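Alr1585 protein (Nostoc sp., PDB 5C2I) is a haem-containing peroxidase of the dye-decolorizing (DyP) type, probably using hydrogen peroxide to oxidise dyes and other substrates. Local coordinates at residues 59-72 with 456-468. The protein carries 1 engineered substitution. Numbering follows the deposited sequence.
Sequences KQWIQSFAQTYITS and FFAPSISFLKTLA
The side-chain amide of Gln-63 lies against the end of the chain, with Lys-465 O almost in its plane, and Gln-63 OE1 lies 3.7 Å from the methyl carbon CB of Ala-468. NE2 donates to Lys-465 O over 2.9 Å, fairly straight at 158° but tilted out of that carbonyl's own plane. CG stands anti to the backbone N (chi1 178°) and the rest of the chain is extended, which carries the amide across to the last residue of helix 461-465. An alanine here removes the amide, and Lys-465 O would probably be left without a mate on this side, the C-terminal turn being less firmly tied to helix 55-68. Next to this bond, Gln-63 CA makes a C-H...O contact with Leu-464 O at 3.4 Å.

Between the helices the contact is mostly apolar. Ala-66 CB sits 3.6 Å from Leu-464 CB, Ile-62 CG2 touches CD2 of both Leu-464 and Leu-467, and the side chains of Ile-70 and Leu-464 cross at about a right angle, their CD1 atoms touching. Ile-461 CD1 presses tightly on Ser-72 CB, at 3.5 Å. At the other end, a water bridges Lys-59 NZ and Leu-467 O.

The axes of 59-68 and 461-465 come within 8.3 Å, their directions 135° apart. Helix 461-465, following strand 448-458, lays the C-terminus on the N-terminal ferredoxin-like domain; Trp-61 faces helix 159-176, while Ile-70 reaches Phe-96 of strand 93-98.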
ATOM      1  N   LYS A  59      43.970  -9.490  11.973  1.00 23.89           N
ATOM      2  CA  LYS A  59      43.660 -10.904  11.924  1.00 23.66           C
ATOM      3  C   LYS A  59      42.687 -11.297  13.025  1.00 23.82           C
ATOM      4  O   LYS A  59      41.761 -12.101  12.758  1.00 23.38           O
ATOM      5  CB  LYS A  59      44.911 -11.747  11.995  1.00 23.86           C
ATOM      6  CG  LYS A  59      45.719 -11.695  10.722  1.00 23.88           C
ATOM      7  CD  LYS A  59      46.939 -12.579  10.775  1.00 25.13           C
ATOM      8  CE  LYS A  59      47.635 -12.622   9.416  1.00 25.12           C
ATOM      9  NZ  LYS A  59      48.861 -13.424   9.458  1.00 26.43           N
ATOM     10  N   GLN A  60      42.867 -10.736  14.218  1.00 24.17           N
ATOM     11  CA  GLN A  60      41.933 -10.987  15.305  1.00 24.73           C
ATOM     12  C   GLN A  60      40.524 -10.496  14.956  1.00 23.00           C
ATOM     13  O   GLN A  60      39.523 -11.166  15.270  1.00 21.42           O
ATOM     14  CB  GLN A  60      42.411 -10.345  16.606  1.00 26.75           C
ATOM     15  CG  GLN A  60      43.709 -10.937  17.175  1.00 28.81           C
ATOM     16  CD  GLN A  60      44.369 -10.044  18.227  1.00 31.55           C
ATOM     17  OE1 GLN A  60      43.786  -9.087  18.721  1.00 32.94           O
ATOM     18  NE2 GLN A  60      45.605 -10.374  18.572  1.00 32.04           N
ATOM     19  N   TRP A  61      40.438  -9.324  14.346  1.00 22.30           N
ATOM     20  CA  TRP A  61      39.136  -8.782  13.932  1.00 22.00           C
ATOM     21  C   TRP A  61      38.452  -9.688  12.891  1.00 21.27           C
ATOM     22  O   TRP A  61      37.259 -10.021  13.008  1.00 20.79           O
ATOM     23  CB  TRP A  61      39.240  -7.342  13.400  1.00 22.50           C
ATOM     24  CG  TRP A  61      37.887  -6.874  13.082  1.00 22.50           C
ATOM     25  CD1 TRP A  61      36.990  -6.324  13.967  1.00 23.01           C
ATOM     26  CD2 TRP A  61      37.199  -7.047  11.859  1.00 22.16           C
ATOM     27  NE1 TRP A  61      35.795  -6.120  13.342  1.00 22.76           N
ATOM     28  CE2 TRP A  61      35.883  -6.573  12.051  1.00 22.43           C
ATOM     29  CE3 TRP A  61      37.561  -7.560  10.610  1.00 22.16           C
ATOM     30  CZ2 TRP A  61      34.916  -6.599  11.033  1.00 22.18           C
ATOM     31  CZ3 TRP A  61      36.595  -7.582   9.587  1.00 22.39           C
ATOM     32  CH2 TRP A  61      35.286  -7.107   9.817  1.00 22.24           C
ATOM     33  N   ILE A  62      39.190 -10.078  11.857  1.00 20.94           N
ATOM     34  CA  ILE A  62      38.631 -10.953  10.823  1.00 20.62           C
ATOM     35  C   ILE A  62      38.134 -12.256  11.449  1.00 21.09           C
ATOM     36  O   ILE A  62      37.051 -12.748  11.119  1.00 21.08           O
ATOM     37  CB  ILE A  62      39.685 -11.244   9.726  1.00 20.43           C
ATOM     38  CG1 ILE A  62      39.979  -9.959   8.938  1.00 20.14           C
ATOM     39  CG2 ILE A  62      39.187 -12.323   8.761  1.00 20.52           C
ATOM     40  CD1 ILE A  62      41.172 -10.082   8.015  1.00 20.31           C
ATOM     41  N   GLN A  63      38.955 -12.826  12.327  1.00 22.42           N
ATOM     42  CA  GLN A  63      38.590 -14.039  13.043  1.00 23.26           C
ATOM     43  C   GLN A  63      37.254 -13.855  13.777  1.00 22.87           C
ATOM     44  O   GLN A  63      36.368 -14.728  13.702  1.00 21.16           O
ATOM     45  CB  GLN A  63      39.711 -14.431  13.992  1.00 24.86           C
ATOM     46  CG  GLN A  63      39.420 -15.662  14.829  1.00 26.09           C
ATOM     47  CD  GLN A  63      40.493 -15.950  15.889  1.00 27.99           C
ATOM     48  OE1 GLN A  63      40.899 -15.062  16.682  1.00 28.99           O
ATOM     49  NE2 GLN A  63      40.934 -17.163  15.940  1.00 28.37           N
ATOM     50  N   SER A  64      37.115 -12.742  14.498  1.00 23.65           N
ATOM     51  CA  SER A  64      35.893 -12.507  15.291  1.00 24.60           C
ATOM     52  C   SER A  64      34.711 -12.339  14.354  1.00 22.77           C
ATOM     53  O   SER A  64      33.634 -12.840  14.636  1.00 22.35           O
ATOM     54  CB  SER A  64      35.994 -11.292  16.224  1.00 26.32           C
ATOM     55  OG  SER A  64      35.925 -10.094  15.414  1.00 30.81           O
ATOM     56  N   PHE A  65      34.923 -11.656  13.229  1.00 22.61           N
ATOM     57  CA  PHE A  65      33.852 -11.498  12.241  1.00 21.15           C
ATOM     58  C   PHE A  65      33.414 -12.818  11.626  1.00 20.80           C
ATOM     59  O   PHE A  65      32.213 -13.075  11.479  1.00 20.62           O
ATOM     60  CB  PHE A  65      34.276 -10.532  11.133  1.00 20.97           C
ATOM     61  CG  PHE A  65      33.158 -10.180  10.200  1.00 20.29           C
ATOM     62  CD1 PHE A  65      32.187  -9.269  10.587  1.00 20.87           C
ATOM     63  CD2 PHE A  65      33.089 -10.721   8.960  1.00 19.97           C
ATOM     64  CE1 PHE A  65      31.125  -8.942   9.733  1.00 20.31           C
ATOM     65  CE2 PHE A  65      32.064 -10.363   8.080  1.00 19.93           C
ATOM     66  CZ  PHE A  65      31.054  -9.494   8.491  1.00 19.57           C
ATOM     67  N   ALA A  66      34.365 -13.683  11.330  1.00 20.30           N
ATOM     68  CA  ALA A  66      34.055 -15.007  10.850  1.00 20.68           C
ATOM     69  C   ALA A  66      33.355 -15.871  11.891  1.00 22.43           C
ATOM     70  O   ALA A  66      32.441 -16.611  11.540  1.00 22.45           O
ATOM     71  CB  ALA A  66      35.328 -15.691  10.375  1.00 21.89           C
ATOM     72  N   GLN A  67      33.742 -15.739  13.164  1.00 23.16           N
ATOM     73  CA  GLN A  67      33.087 -16.527  14.211  1.00 24.75           C
ATOM     74  C   GLN A  67      31.666 -16.053  14.441  1.00 23.67           C
ATOM     75  O   GLN A  67      30.782 -16.853  14.708  1.00 25.12           O
ATOM     76  CB  GLN A  67      33.865 -16.451  15.527  1.00 27.34           C
ATOM     77  CG  GLN A  67      35.170 -17.218  15.486  1.00 30.46           C
ATOM     78  CD  GLN A  67      36.114 -16.859  16.624  1.00 34.96           C
ATOM     79  OE1 GLN A  67      35.989 -15.807  17.276  1.00 36.37           O
ATOM     80  NE2 GLN A  67      37.093 -17.734  16.857  1.00 36.63           N
ATOM     81  N   THR A  68      31.444 -14.738  14.391  1.00 22.29           N
ATOM     82  CA  THR A  68      30.176 -14.154  14.826  1.00 22.69           C
ATOM     83  C   THR A  68      29.156 -13.987  13.713  1.00 21.62           C
ATOM     84  O   THR A  68      27.953 -14.191  13.932  1.00 20.84           O
ATOM     85  CB  THR A  68      30.419 -12.795  15.497  1.00 23.91           C
ATOM     86  OG1 THR A  68      31.341 -12.992  16.576  1.00 25.29           O
ATOM     87  CG2 THR A  68      29.147 -12.240  16.101  1.00 25.43           C
ATOM     88  N   TYR A  69      29.610 -13.566  12.530  1.00 20.49           N
ATOM     89  CA  TYR A  69      28.681 -13.104  11.500  1.00 20.28           C
ATOM     90  C   TYR A  69      28.626 -13.890  10.203  1.00 19.34           C
ATOM     91  O   TYR A  69      27.564 -13.953   9.589  1.00 19.38           O
ATOM     92  CB  TYR A  69      29.008 -11.638  11.139  1.00 20.02           C
ATOM     93  CG  TYR A  69      28.634 -10.696  12.266  1.00 20.69           C
ATOM     94  CD1 TYR A  69      27.323 -10.334  12.468  1.00 21.44           C
ATOM     95  CD2 TYR A  69      29.599 -10.157  13.105  1.00 21.71           C
ATOM     96  CE1 TYR A  69      26.961  -9.474  13.518  1.00 22.78           C
ATOM     97  CE2 TYR A  69      29.263  -9.277  14.122  1.00 23.18           C
ATOM     98  CZ  TYR A  69      27.939  -8.939  14.319  1.00 23.54           C
ATOM     99  OH  TYR A  69      27.595  -8.080  15.331  1.00 24.56           O
ATOM    100  N   ILE A  70      29.757 -14.392   9.723  1.00 18.83           N
ATOM    101  CA  ILE A  70      29.774 -14.926   8.351  1.00 18.06           C
ATOM    102  C   ILE A  70      28.779 -16.081   8.246  1.00 17.76           C
ATOM    103  O   ILE A  70      28.748 -16.989   9.084  1.00 17.45           O
ATOM    104  CB  ILE A  70      31.186 -15.331   7.887  1.00 18.26           C
ATOM    105  CG1 ILE A  70      32.064 -14.062   7.764  1.00 17.89           C
ATOM    106  CG2 ILE A  70      31.116 -16.023   6.543  1.00 17.70           C
ATOM    107  CD1 ILE A  70      33.494 -14.312   7.373  1.00 18.37           C
ATOM    108  N   THR A  71      28.029 -16.065   7.162  1.00 16.97           N
ATOM    109  CA  THR A  71      27.002 -17.051   6.887  1.00 16.95           C
ATOM    110  C   THR A  71      27.559 -18.126   5.972  1.00 16.68           C
ATOM    111  O   THR A  71      27.939 -17.827   4.855  1.00 16.64           O
ATOM    112  CB  THR A  71      25.812 -16.372   6.191  1.00 16.79           C
ATOM    113  OG1 THR A  71      25.407 -15.220   6.931  1.00 16.93           O
ATOM    114  CG2 THR A  71      24.614 -17.323   6.079  1.00 17.24           C
ATOM    115  N   SER A  72      27.527 -19.384   6.417  1.00 16.44           N
ATOM    116  CA  SER A  72      27.849 -20.492   5.523  1.00 16.39           C
ATOM    117  C   SER A  72      26.667 -20.806   4.578  1.00 16.43           C
ATOM    118  O   SER A  72      25.526 -20.425   4.832  1.00 15.25           O
ATOM    119  CB  SER A  72      28.203 -21.722   6.335  1.00 16.92           C
ATOM    120  OG  SER A  72      27.066 -22.221   7.000  1.00 17.13           O
ATOM    121  N   PHE A 456      37.958 -10.232  -6.102  1.00 15.46           N
ATOM    122  CA  PHE A 456      38.181 -10.811  -4.774  1.00 15.93           C
ATOM    123  C   PHE A 456      38.069 -12.317  -4.774  1.00 16.26           C
ATOM    124  O   PHE A 456      37.547 -12.919  -5.724  1.00 16.31           O
ATOM    125  CB  PHE A 456      37.137 -10.307  -3.773  1.00 15.96           C
ATOM    126  CG  PHE A 456      37.058  -8.797  -3.635  1.00 16.20           C
ATOM    127  CD1 PHE A 456      36.239  -8.053  -4.479  1.00 15.77           C
ATOM    128  CD2 PHE A 456      37.713  -8.146  -2.635  1.00 16.60           C
ATOM    129  CE1 PHE A 456      36.162  -6.686  -4.349  1.00 15.89           C
ATOM    130  CE2 PHE A 456      37.609  -6.775  -2.466  1.00 16.74           C
ATOM    131  CZ  PHE A 456      36.854  -6.032  -3.356  1.00 16.71           C
ATOM    132  N   PHE A 457      38.509 -12.926  -3.668  1.00 16.19           N
ATOM    133  CA  PHE A 457      38.241 -14.336  -3.375  1.00 16.27           C
ATOM    134  C   PHE A 457      37.415 -14.376  -2.099  1.00 16.04           C
ATOM    135  O   PHE A 457      37.688 -13.618  -1.157  1.00 15.92           O
ATOM    136  CB  PHE A 457      39.543 -15.072  -3.185  1.00 17.03           C
ATOM    137  CG  PHE A 457      39.387 -16.557  -3.039  1.00 17.37           C
ATOM    138  CD1 PHE A 457      38.929 -17.327  -4.091  1.00 17.57           C
ATOM    139  CD2 PHE A 457      39.700 -17.171  -1.866  1.00 18.03           C
ATOM    140  CE1 PHE A 457      38.771 -18.694  -3.963  1.00 17.73           C
ATOM    141  CE2 PHE A 457      39.611 -18.564  -1.726  1.00 18.56           C
ATOM    142  CZ  PHE A 457      39.097 -19.322  -2.774  1.00 18.78           C
ATOM    143  N   ALA A 458      36.359 -15.190  -2.107  1.00 16.69           N
ATOM    144  CA  ALA A 458      35.589 -15.528  -0.914  1.00 16.49           C
ATOM    145  C   ALA A 458      36.256 -16.733  -0.270  1.00 16.83           C
ATOM    146  O   ALA A 458      36.094 -17.844  -0.759  1.00 16.34           O
ATOM    147  CB  ALA A 458      34.157 -15.868  -1.289  1.00 16.93           C
ATOM    148  N   PRO A 459      37.028 -16.536   0.826  1.00 17.55           N
ATOM    149  CA  PRO A 459      37.708 -17.683   1.399  1.00 18.22           C
ATOM    150  C   PRO A 459      36.775 -18.619   2.155  1.00 18.36           C
ATOM    151  O   PRO A 459      35.657 -18.249   2.476  1.00 18.53           O
ATOM    152  CB  PRO A 459      38.740 -17.047   2.358  1.00 19.09           C
ATOM    153  CG  PRO A 459      38.749 -15.599   2.037  1.00 18.64           C
ATOM    154  CD  PRO A 459      37.386 -15.289   1.505  1.00 17.77           C
ATOM    155  N   SER A 460      37.247 -19.827   2.432  1.00 19.44           N
ATOM    156  CA  SER A 460      36.535 -20.754   3.295  1.00 19.18           C
ATOM    157  C   SER A 460      36.451 -20.132   4.674  1.00 19.29           C
ATOM    158  O   SER A 460      37.299 -19.289   5.055  1.00 19.04           O
ATOM    159  CB  SER A 460      37.288 -22.097   3.359  1.00 20.64           C
ATOM    160  OG  SER A 460      38.552 -21.971   4.003  1.00 21.35           O
ATOM    161  N   ILE A 461      35.412 -20.503   5.403  1.00 18.67           N
ATOM    162  CA  ILE A 461      35.163 -19.969   6.721  1.00 19.32           C
ATOM    163  C   ILE A 461      36.264 -20.387   7.724  1.00 20.04           C
ATOM    164  O   ILE A 461      36.725 -19.545   8.507  1.00 20.49           O
ATOM    165  CB  ILE A 461      33.750 -20.348   7.211  1.00 19.71           C
ATOM    166  CG1 ILE A 461      32.725 -19.620   6.306  1.00 19.25           C
ATOM    167  CG2 ILE A 461      33.586 -19.990   8.684  1.00 20.37           C
ATOM    168  CD1 ILE A 461      31.291 -20.085   6.462  1.00 18.92           C
ATOM    169  N   SER A 462      36.717 -21.630   7.643  1.00 20.31           N
ATOM    170  CA  SER A 462      37.777 -22.135   8.533  1.00 21.71           C
ATOM    171  C   SER A 462      39.059 -21.337   8.376  1.00 21.55           C
ATOM    172  O   SER A 462      39.725 -21.024   9.379  1.00 22.33           O
ATOM    173  CB  SER A 462      38.034 -23.650   8.335  1.00 21.99           C
ATOM    174  OG  SER A 462      38.436 -23.949   6.993  1.00 21.82           O
ATOM    175  N   PHE A 463      39.413 -20.964   7.158  1.00 20.84           N
ATOM    176  CA  PHE A 463      40.569 -20.112   6.952  1.00 20.27           C
ATOM    177  C   PHE A 463      40.446 -18.824   7.766  1.00 21.15           C
ATOM    178  O   PHE A 463      41.392 -18.435   8.505  1.00 22.09           O
ATOM    179  CB  PHE A 463      40.778 -19.782   5.496  1.00 19.74           C
ATOM    180  CG  PHE A 463      41.731 -18.658   5.247  1.00 19.49           C
ATOM    181  CD1 PHE A 463      43.104 -18.838   5.375  1.00 20.27           C
ATOM    182  CD2 PHE A 463      41.287 -17.429   4.806  1.00 19.37           C
ATOM    183  CE1 PHE A 463      44.009 -17.822   5.126  1.00 20.42           C
ATOM    184  CE2 PHE A 463      42.197 -16.380   4.530  1.00 19.45           C
ATOM    185  CZ  PHE A 463      43.558 -16.566   4.704  1.00 20.35           C
ATOM    186  N   LEU A 464      39.292 -18.183   7.667  1.00 20.48           N
ATOM    187  CA  LEU A 464      39.069 -16.924   8.331  1.00 20.46           C
ATOM    188  C   LEU A 464      39.021 -17.056   9.854  1.00 21.02           C
ATOM    189  O   LEU A 464      39.514 -16.178  10.582  1.00 20.92           O
ATOM    190  CB  LEU A 464      37.797 -16.271   7.781  1.00 19.46           C
ATOM    191  CG  LEU A 464      37.797 -15.945   6.280  1.00 18.92           C
ATOM    192  CD1 LEU A 464      36.436 -15.533   5.806  1.00 18.18           C
ATOM    193  CD2 LEU A 464      38.833 -14.857   6.000  1.00 18.92           C
ATOM    194  N   LYS A 465      38.421 -18.130  10.341  1.00 21.21           N
ATOM    195  CA  LYS A 465      38.306 -18.336  11.768  1.00 22.27           C
ATOM    196  C   LYS A 465      39.628 -18.647  12.481  1.00 23.26           C
ATOM    197  O   LYS A 465      39.666 -18.554  13.695  1.00 23.26           O
ATOM    198  CB  LYS A 465      37.354 -19.491  12.060  1.00 23.38           C
ATOM    199  CG  LYS A 465      35.883 -19.205  11.824  1.00 23.65           C
ATOM    200  CD  LYS A 465      35.073 -20.354  12.418  1.00 24.82           C
ATOM    201  CE  LYS A 465      33.596 -20.144  12.228  1.00 25.68           C
ATOM    202  NZ  LYS A 465      32.857 -21.240  12.918  1.00 26.05           N
ATOM    203  N   THR A 466      40.656 -19.069  11.746  1.00 22.99           N
ATOM    204  CA  THR A 466      41.924 -19.473  12.360  1.00 24.44           C
ATOM    205  C   THR A 466      43.080 -18.579  11.899  1.00 25.30           C
ATOM    206  O   THR A 466      44.241 -18.928  12.026  1.00 25.07           O
ATOM    207  CB  THR A 466      42.244 -20.948  12.043  1.00 24.93           C
ATOM    208  OG1 THR A 466      42.320 -21.136  10.632  1.00 24.61           O
ATOM    209  CG2 THR A 466      41.177 -21.865  12.605  1.00 25.55           C
ATOM    210  N   LEU A 467      42.739 -17.430  11.361  1.00 25.46           N
ATOM    211  CA  LEU A 467      43.730 -16.500  10.865  1.00 26.50           C
ATOM    212  C   LEU A 467      44.609 -15.912  12.001  1.00 27.53           C
ATOM    213  O   LEU A 467      45.804 -15.712  11.796  1.00 28.14           O
ATOM    214  CB  LEU A 467      42.983 -15.426  10.091  1.00 26.83           C
ATOM    215  CG  LEU A 467      43.672 -14.578   9.061  1.00 27.23           C
ATOM    216  CD1 LEU A 467      44.452 -15.357   8.038  1.00 27.19           C
ATOM    217  CD2 LEU A 467      42.581 -13.748   8.405  1.00 27.97           C
ATOM    218  N   ALA A 468      44.036 -15.710  13.185  1.00 27.95           N
ATOM    219  CA  ALA A 468      44.733 -15.312  14.405  1.00 29.86           C
ATOM    220  C   ALA A 468      44.748 -16.492  15.381  1.00 30.90           C
ATOM    221  O   ALA A 468      43.947 -17.440  15.247  1.00 33.18           O
ATOM    222  CB  ALA A 468      44.036 -14.130  15.044  1.00 29.39           C
ATOM    223  OXT ALA A 468      45.523 -16.495  16.301  1.00 31.24           O
TER
HETATM  224  O   HOH W   1      47.726 -15.972   9.940  1.00 22.47           O